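Local coordinates for glycosyl hydrolase family 26 (Bacteroides ovatus, PDB 4ZXO), which probably hydrolyses internal beta-1,4-mannosidic linkages of galactomannan, as a family 26 beta-mannanase built on a TIM-barrel fold, at residues 66-71 / 100-105. Sequence-based numbering, arbitrary orientation.
Sequences GEIELG and LSWHVR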
# COMPACT_ATOMS: atom_id res chain seq x y z
N GLY A 66 -5.22 -9.22 5.86
CA GLY A 66 -5.68 -9.42 7.22
C GLY A 66 -6.58 -10.63 7.32
O GLY A 66 -7.52 -10.79 6.52
N GLU A 67 -6.27 -11.46 8.32
CA GLU A 67 -6.93 -12.76 8.68
C GLU A 67 -6.42 -13.93 7.87
O GLU A 67 -6.79 -15.06 8.15
CB GLU A 67 -8.47 -12.69 8.63
CG GLU A 67 -9.01 -11.63 9.59
CD GLU A 67 -10.50 -11.70 9.78
OE1 GLU A 67 -11.15 -12.70 9.39
OE2 GLU A 67 -11.05 -10.77 10.37
N ILE A 68 -5.48 -13.73 6.93
CA ILE A 68 -4.86 -14.92 6.33
C ILE A 68 -4.20 -15.75 7.40
O ILE A 68 -4.17 -17.00 7.29
CB ILE A 68 -3.86 -14.54 5.19
CG1 ILE A 68 -3.63 -15.78 4.26
CG2 ILE A 68 -2.54 -13.96 5.78
CD1 ILE A 68 -3.16 -15.42 2.90
N GLU A 69 -3.72 -15.09 8.45
CA GLU A 69 -3.03 -15.77 9.55
C GLU A 69 -3.94 -16.73 10.30
O GLU A 69 -3.43 -17.61 11.04
CB GLU A 69 -2.48 -14.75 10.54
CG GLU A 69 -3.52 -13.76 11.14
CD GLU A 69 -3.86 -12.56 10.25
OE1 GLU A 69 -3.47 -12.53 9.06
OE2 GLU A 69 -4.60 -11.66 10.76
N LEU A 70 -5.27 -16.52 10.19
CA LEU A 70 -6.24 -17.41 10.85
C LEU A 70 -6.52 -18.68 10.06
O LEU A 70 -7.24 -19.56 10.54
CB LEU A 70 -7.53 -16.70 11.07
CG LEU A 70 -7.42 -15.43 11.91
CD1 LEU A 70 -8.81 -14.81 12.19
CD2 LEU A 70 -6.75 -15.65 13.25
N GLY A 71 -5.97 -18.81 8.88
CA GLY A 71 -6.15 -20.07 8.12
C GLY A 71 -7.50 -20.25 7.43
O GLY A 71 -7.83 -21.35 6.95
N LEU A 100 0.06 -4.94 -1.25
CA LEU A 100 -0.74 -5.65 -0.24
C LEU A 100 -0.46 -5.08 1.14
O LEU A 100 0.74 -4.96 1.51
CB LEU A 100 -0.40 -7.15 -0.23
CG LEU A 100 -0.77 -7.81 -1.55
CD1 LEU A 100 -0.18 -9.23 -1.55
CD2 LEU A 100 -2.28 -7.91 -1.75
N SER A 101 -1.50 -4.72 1.86
CA SER A 101 -1.35 -4.36 3.26
C SER A 101 -1.76 -5.55 4.13
O SER A 101 -2.22 -6.58 3.61
CB SER A 101 -2.17 -3.11 3.59
OG SER A 101 -3.47 -3.23 3.05
N TRP A 102 -1.59 -5.43 5.44
CA TRP A 102 -1.84 -6.57 6.33
C TRP A 102 -2.40 -6.08 7.64
O TRP A 102 -1.63 -5.83 8.60
CB TRP A 102 -0.51 -7.36 6.58
CG TRP A 102 -0.71 -8.69 7.24
CD1 TRP A 102 -1.87 -9.45 7.28
CD2 TRP A 102 0.29 -9.44 7.93
NE1 TRP A 102 -1.63 -10.62 7.99
CE2 TRP A 102 -0.33 -10.63 8.40
CE3 TRP A 102 1.63 -9.20 8.23
CZ2 TRP A 102 0.36 -11.61 9.14
CZ3 TRP A 102 2.34 -10.18 8.96
CH2 TRP A 102 1.69 -11.39 9.40
N HIS A 103 -3.73 -5.96 7.70
CA HIS A 103 -4.34 -5.62 8.98
C HIS A 103 -4.47 -6.91 9.83
O HIS A 103 -5.56 -7.53 9.96
CB HIS A 103 -5.71 -4.95 8.77
CG HIS A 103 -5.62 -3.53 8.32
ND1 HIS A 103 -5.35 -3.16 7.01
CD2 HIS A 103 -5.86 -2.38 8.99
CE1 HIS A 103 -5.41 -1.84 6.91
NE2 HIS A 103 -5.70 -1.34 8.10
N VAL A 104 -3.32 -7.31 10.38
CA VAL A 104 -3.19 -8.59 11.07
C VAL A 104 -3.84 -8.54 12.45
O VAL A 104 -3.82 -7.51 13.15
CB VAL A 104 -1.68 -8.94 11.17
CG1 VAL A 104 -0.84 -7.79 11.80
CG2 VAL A 104 -1.36 -10.28 11.84
N ARG A 105 -4.42 -9.68 12.81
CA ARG A 105 -5.04 -9.84 14.11
C ARG A 105 -4.02 -9.64 15.24
O ARG A 105 -2.78 -9.70 15.05
CB ARG A 105 -5.66 -11.25 14.22
CG ARG A 105 -6.71 -11.60 13.19
CD ARG A 105 -8.02 -10.85 13.31
NE ARG A 105 -8.72 -11.17 14.58
CZ ARG A 105 -9.92 -10.73 14.89
NH1 ARG A 105 -10.60 -10.00 14.04
NH2 ARG A 105 -10.47 -11.05 16.06
O HOH W 1 -9.96 -8.52 11.53
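Two adjacent loops at the C-terminal ends of parallel TIM-barrel strands 60-64 and 97-101, the end of the barrel where glycoside hydrolases of this fold carry their active site, are joined here by the buried carboxylate of Glu69, which meets Trp102 and Arg105. Glu69 stands in a 3-10 turn; chi1 (56°) puts its CG between the backbone N and the carbonyl carbon, and the bend at chi2 carries CD round to the 102-105 segment. OE1 accepts the indole N-H of Trp102 (NE1 to OE1 2.9 Å): OE1 lies 10° out of the indole plane, while NE1 approaches from above the carboxylate plane. OE2 takes the backbone N-H of Arg105 (N to OE2 2.9 Å) in a nearly straight bond of 170°, again from above that plane, and a weak one from Glu67 N. Val104 CG2 packs 3.7 Å from Glu69 CD, while Val104 CB rests 3.5 Å above the Trp102 ring plane, offset towards the rim. Gly66 CA sits 3.3 Å from His103 O. Toward the outside, Glu67 OE2 and Arg105 NH1 form a long salt bridge of 3.8 Å, their planes almost perpendicular; a water in the guanidinium plane links the same two atoms, and NH2 hydrogen-bonds to Gly110 O. An alanine in place of Glu69 would probably leave the N-H groups of the indole and of Arg105 without their acceptor and open a gap beside Val104 CG2. Two good N-H donors and a weak third from Glu67 probably stabilise the buried carboxylate as an anion, and the two good bonds probably help to hold the indole and the backbone at Arg105 in place.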